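Local coordinates for protein malate oxidoreductase (Thermotoga maritima, PDB 1VL6) that probably catalyses the NAD-dependent oxidative decarboxylation of malate to pyruvate and carbon dioxide, working as a malic enzyme, at residues N325-F330 and P369-M374; P331-G336 and L378-A383. All blocks are in the same frame, centred on the assembly; numbering follows the deposited sequence.

Contact 1: N325-F330 and P369-M374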
loop_
_atom_site.group_PDB
_atom_site.type_symbol
_atom_site.label_atom_id
_atom_site.label_comp_id
_atom_site.label_asym_id
_atom_site.label_seq_id
_atom_site.Cartn_x
_atom_site.Cartn_y
_atom_site.Cartn_z
ATOM N N ASN A 325 22.570 -8.889 16.815
ATOM C CA ASN A 325 21.687 -9.427 15.799
ATOM C C ASN A 325 21.818 -8.781 14.417
ATOM O O ASN A 325 22.031 -7.593 14.290
ATOM C CB ASN A 325 20.238 -9.495 16.244
ATOM C CG ASN A 325 19.529 -8.265 15.991
ATOM O OD1 ASN A 325 20.021 -7.242 16.377
ATOM N ND2 ASN A 325 18.374 -8.329 15.324
ATOM N N ASN A 326 21.813 -9.668 13.428
ATOM C CA ASN A 326 22.004 -9.396 12.009
ATOM C C ASN A 326 21.214 -8.224 11.502
ATOM O O ASN A 326 21.654 -7.557 10.581
ATOM C CB ASN A 326 21.558 -10.659 11.241
ATOM C CG ASN A 326 22.605 -11.740 11.294
ATOM O OD1 ASN A 326 23.533 -11.662 12.097
ATOM N ND2 ASN A 326 22.518 -12.697 10.404
ATOM N N LEU A 327 20.071 -7.973 12.137
ATOM C CA LEU A 327 19.172 -6.920 11.728
ATOM C C LEU A 327 19.797 -5.552 11.774
ATOM O O LEU A 327 19.377 -4.652 11.050
ATOM C CB LEU A 327 17.891 -6.934 12.560
ATOM C CG LEU A 327 16.835 -5.897 12.187
ATOM C CD1 LEU A 327 16.403 -5.989 10.753
ATOM C CD2 LEU A 327 15.634 -6.060 13.136
ATOM N N LEU A 328 20.781 -5.355 12.622
ATOM C CA LEU A 328 21.457 -4.067 12.637
ATOM C C LEU A 328 22.256 -3.834 11.381
ATOM O O LEU A 328 22.591 -2.675 11.073
ATOM C CB LEU A 328 22.408 -3.973 13.819
ATOM C CG LEU A 328 21.775 -3.980 15.196
ATOM C CD1 LEU A 328 22.811 -4.287 16.253
ATOM C CD2 LEU A 328 21.159 -2.650 15.448
ATOM N N ALA A 329 22.573 -4.910 10.652
ATOM C CA ALA A 329 23.537 -4.822 9.528
ATOM C C ALA A 329 22.903 -4.900 8.157
ATOM O O ALA A 329 23.186 -4.063 7.294
ATOM C CB ALA A 329 24.571 -5.903 9.654
ATOM N N PHE A 330 22.068 -5.911 7.924
ATOM C CA PHE A 330 21.618 -6.174 6.545
ATOM C C PHE A 330 20.799 -5.053 5.872
ATOM O O PHE A 330 20.952 -4.823 4.700
ATOM C CB PHE A 330 20.958 -7.548 6.404
ATOM C CG PHE A 330 19.596 -7.683 7.016
ATOM C CD1 PHE A 330 18.473 -7.092 6.422
ATOM C CD2 PHE A 330 19.412 -8.491 8.135
ATOM C CE1 PHE A 330 17.206 -7.261 6.975
ATOM C CE2 PHE A 330 18.155 -8.650 8.707
ATOM C CZ PHE A 330 17.053 -8.040 8.137
ATOM N N PRO A 369 23.836 -0.592 19.701
ATOM C CA PRO A 369 22.448 -0.107 19.657
ATOM C C PRO A 369 21.478 -1.255 19.482
ATOM O O PRO A 369 21.910 -2.380 19.186
ATOM C CB PRO A 369 22.403 0.783 18.403
ATOM C CG PRO A 369 23.613 0.513 17.629
ATOM C CD PRO A 369 24.593 -0.254 18.471
ATOM N N GLU A 370 20.191 -0.976 19.671
ATOM C CA GLU A 370 19.138 -1.919 19.300
ATOM C C GLU A 370 18.688 -1.583 17.885
ATOM O O GLU A 370 18.873 -0.441 17.425
ATOM C CB GLU A 370 17.920 -1.808 20.180
ATOM C CG GLU A 370 18.159 -2.095 21.635
ATOM C CD GLU A 370 17.349 -1.185 22.504
ATOM O OE1 GLU A 370 16.111 -1.094 22.258
ATOM O OE2 GLU A 370 17.962 -0.555 23.400
ATOM N N ALA A 371 18.023 -2.545 17.250
ATOM C CA ALA A 371 17.628 -2.489 15.853
ATOM C C ALA A 371 16.582 -1.488 15.570
ATOM O O ALA A 371 16.490 -1.010 14.443
ATOM C CB ALA A 371 17.102 -3.768 15.419
ATOM N N PHE A 372 15.744 -1.204 16.554
ATOM C CA PHE A 372 14.690 -0.196 16.376
ATOM C C PHE A 372 15.208 1.220 16.418
ATOM O O PHE A 372 14.467 2.179 16.170
ATOM C CB PHE A 372 13.591 -0.372 17.421
ATOM C CG PHE A 372 12.784 -1.594 17.190
ATOM C CD1 PHE A 372 11.783 -1.600 16.242
ATOM C CD2 PHE A 372 13.085 -2.766 17.842
ATOM C CE1 PHE A 372 11.058 -2.729 16.001
ATOM C CE2 PHE A 372 12.363 -3.916 17.593
ATOM C CZ PHE A 372 11.356 -3.895 16.673
ATOM N N ASP A 373 16.500 1.365 16.681
ATOM C CA ASP A 373 17.112 2.680 16.557
ATOM C C ASP A 373 17.475 3.008 15.109
ATOM O O ASP A 373 18.523 2.616 14.591
ATOM C CB ASP A 373 18.347 2.782 17.421
ATOM C CG ASP A 373 18.777 4.181 17.576
ATOM O OD1 ASP A 373 18.480 5.057 16.675
ATOM O OD2 ASP A 373 19.387 4.499 18.607
HETATM N N MSE A 374 16.596 3.745 14.469
HETATM C CA MSE A 374 16.655 3.978 13.041
HETATM C C MSE A 374 17.894 4.704 12.620
HETATM O O MSE A 374 18.283 4.596 11.477
HETATM C CB MSE A 374 15.397 4.761 12.652
HETATM C CG MSE A 374 14.058 4.003 13.024
HETATM SE SE MSE A 374 14.099 2.044 12.507
HETATM C CE MSE A 374 14.170 2.352 10.509
#
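Leu328 and Ala371 bring the two segments together, their CA atoms 5.2 Å apart. Leu328 ends the short 3-10 turn 326-328, and Ala371 sits in a type I beta turn running from Glu370 to Asp373, just ahead of helix 374-386. Leu328 reaches over with both methyl groups. Its CG lies anti to its own carbonyl carbon (chi1 -66°), and from there CD2 rests on the backbone of the turn, 3.6 Å from Ala371 CA, while CD1 comes within 3.6 Å of Pro369 O. Leu327 meets the CB methyl of the same alanine: with CG anti to the backbone N (chi1 -178°), its CD2 touches Ala371 CB at 3.6 Å. The small methyl of Ala371 thus faces two leucines at once. Around them, Val174 of helix 166-186 and Val376 of helix 374-386 also pack on Leu328, and Leu40 of a second subunit packs on Leu327. No hydrogen bond crosses between the segments. Each turn is held by its own backbone bonds, Leu328 N to Asn325 O on one side and Asp373 N to Glu370 O on the other, which implies that hydrophobic packing and shape, not polar pairing, join them.

Contact 2: P331-G336 and L378-A383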
loop_
_atom_site.group_PDB
_atom_site.type_symbol
_atom_site.label_atom_id
_atom_site.label_comp_id
_atom_site.label_asym_id
_atom_site.label_seq_id
_atom_site.Cartn_x
_atom_site.Cartn_y
_atom_site.Cartn_z
ATOM N N PRO A 331 19.943 -4.329 6.572
ATOM C CA PRO A 331 19.177 -3.336 5.865
ATOM C C PRO A 331 20.081 -2.280 5.233
ATOM O O PRO A 331 19.946 -1.963 4.035
ATOM C CB PRO A 331 18.242 -2.778 6.932
ATOM C CG PRO A 331 18.181 -3.886 7.943
ATOM C CD PRO A 331 19.556 -4.410 7.987
ATOM N N GLY A 332 21.006 -1.746 6.015
ATOM C CA GLY A 332 21.876 -0.675 5.521
ATOM C C GLY A 332 22.832 -1.181 4.487
ATOM O O GLY A 332 23.065 -0.521 3.491
ATOM N N ILE A 333 23.400 -2.352 4.730
ATOM C CA ILE A 333 24.384 -2.911 3.830
ATOM C C ILE A 333 23.779 -3.150 2.468
ATOM O O ILE A 333 24.342 -2.772 1.445
ATOM C CB ILE A 333 24.855 -4.237 4.347
ATOM C CG1 ILE A 333 25.689 -4.033 5.629
ATOM C CG2 ILE A 333 25.636 -4.938 3.234
ATOM C CD1 ILE A 333 26.458 -5.261 6.104
HETATM N N MSE A 334 22.625 -3.796 2.459
HETATM C CA MSE A 334 21.960 -4.142 1.229
HETATM C C MSE A 334 21.518 -2.917 0.478
HETATM O O MSE A 334 21.608 -2.862 -0.763
HETATM C CB MSE A 334 20.754 -5.000 1.536
HETATM C CG MSE A 334 20.316 -5.895 0.393
HETATM SE SE MSE A 334 21.591 -7.400 0.020
HETATM C CE MSE A 334 21.536 -7.189 -1.749
ATOM N N LYS A 335 21.020 -1.934 1.202
ATOM C CA LYS A 335 20.581 -0.761 0.562
ATOM C C LYS A 335 21.774 -0.026 -0.056
ATOM O O LYS A 335 21.718 0.493 -1.147
ATOM C CB LYS A 335 19.864 0.118 1.561
ATOM C CG LYS A 335 19.079 1.261 0.890
ATOM C CD LYS A 335 18.416 2.069 1.992
ATOM C CE LYS A 335 17.543 3.220 1.433
ATOM N NZ LYS A 335 17.789 4.392 2.262
ATOM N N GLY A 336 22.862 0.046 0.661
ATOM C CA GLY A 336 24.021 0.740 0.133
ATOM C C GLY A 336 24.561 0.046 -1.076
ATOM O O GLY A 336 24.782 0.677 -2.119
ATOM N N LEU A 378 20.385 4.193 9.017
ATOM C CA LEU A 378 20.902 5.307 8.245
ATOM C C LEU A 378 22.434 5.369 8.218
ATOM O O LEU A 378 23.038 5.585 7.150
ATOM C CB LEU A 378 20.416 6.620 8.809
ATOM C CG LEU A 378 18.925 6.845 8.725
ATOM C CD1 LEU A 378 18.575 8.187 9.370
ATOM C CD2 LEU A 378 18.449 6.815 7.281
ATOM N N ASN A 379 23.057 5.184 9.365
ATOM C CA ASN A 379 24.505 5.261 9.420
ATOM C C ASN A 379 25.186 4.141 8.661
ATOM O O ASN A 379 26.141 4.375 7.969
ATOM C CB ASN A 379 25.017 5.281 10.843
ATOM C CG ASN A 379 24.627 6.544 11.595
ATOM O OD1 ASN A 379 24.269 7.588 11.022
ATOM N ND2 ASN A 379 24.655 6.436 12.896
ATOM N N VAL A 380 24.659 2.947 8.747
ATOM C CA VAL A 380 25.225 1.825 8.020
ATOM C C VAL A 380 25.056 2.051 6.507
ATOM O O VAL A 380 25.976 1.894 5.721
ATOM C CB VAL A 380 24.533 0.514 8.441
ATOM C CG1 VAL A 380 24.952 -0.609 7.537
ATOM C CG2 VAL A 380 24.843 0.197 9.887
ATOM N N TYR A 381 23.856 2.420 6.106
ATOM C CA TYR A 381 23.611 2.757 4.715
ATOM C C TYR A 381 24.605 3.790 4.227
ATOM O O TYR A 381 25.184 3.619 3.187
ATOM C CB TYR A 381 22.190 3.285 4.502
ATOM C CG TYR A 381 22.027 3.984 3.186
ATOM C CD1 TYR A 381 22.007 3.290 2.005
ATOM C CD2 TYR A 381 21.857 5.358 3.128
ATOM C CE1 TYR A 381 21.814 3.945 0.779
ATOM C CE2 TYR A 381 21.674 6.022 1.930
ATOM C CZ TYR A 381 21.661 5.313 0.753
ATOM O OH TYR A 381 21.518 6.003 -0.439
ATOM N N THR A 382 24.759 4.887 4.959
ATOM C CA THR A 382 25.678 5.948 4.524
ATOM C C THR A 382 27.115 5.410 4.424
ATOM O O THR A 382 27.857 5.676 3.493
ATOM C CB THR A 382 25.710 7.091 5.511
ATOM O OG1 THR A 382 24.459 7.780 5.537
ATOM C CG2 THR A 382 26.685 8.127 5.022
ATOM N N ALA A 383 27.491 4.638 5.415
ATOM C CA ALA A 383 28.840 4.113 5.438
ATOM C C ALA A 383 29.102 3.247 4.196
ATOM O O ALA A 383 30.122 3.406 3.509
ATOM C CB ALA A 383 29.090 3.294 6.697
#
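Gly332 lies against Tyr381 with their CA atoms only 3.9 Å apart, where helices 331-336 and 378-383 run in roughly the same direction at a signed crossing angle of -34°, their axes approaching to 7.3 Å. The glycine permits this closeness: a CB on it would point at the partner helix and run into Val380 CG1 and Tyr381 N. With no CB in the way, Val380 CG1 rests on the bare backbone, 3.7 Å from Gly332 CA, and also meets Ile333 CG1 at 4.0 Å. Gly332 O, already taken by Gly336 N within its helix, receives a CA-H...O contact from Tyr381 CA at 3.5 Å.

One turn further along, the tyrosine ring lies edge-on to the backbone at Lys335 and Gly336. A chi1 of 164° turns the ring away from its own backbone N and carries it alongside the first helix, with CD1 3.6 Å from Gly336 N. Lys335 stretches past that edge, its CG 3.7 Å from Tyr381 CD1, and bends at the last torsion to bring NZ over the ring face. The ammonium stands 4.1 Å from the ring centroid and 3° off the normal, a cation-pi contact almost directly above the ring centre. Beyond the ring, the hydroxyl of Tyr381 is hydrogen-bonded to Glu339, which probably helps fix its orientation. With only the CB of an alanine at Lys335, this ring face is likely to be left without its cation, and CD1 and CE1 to lose the packing of CG and CD.

Gly332 and Gly336, four residues apart, form a GxxxG pattern, and the close approach, the -34° crossing of helices running the same general way, and the CA-H...O contact together are typical of right-handed glycine-mediated helix packing, used here to join helix 330-340 to helix 374-386.

Overall arrangement
Both contacts belong to the NAD-binding domain of the malic enzyme, and their centres lie 11 Å apart. Along the chain the order is 325-330, 331-336, 369-374, 378-383, so the segments alternate: segment 325-330 leads straight into helix 330-340, and its partner 369-374 into helix 374-386, the two helices that pack in contact 2. Contact 1 therefore sits at the N-terminal approaches of both helices and contact 2 a little further along them. They also touch directly, Leu328 O of contact 1 lying 3.8 Å from Val380 CG2 of contact 2. Together they make one continuous seam bringing the C-terminal helix against helix 330-340, with neighbouring subunits packing on residues of both contacts.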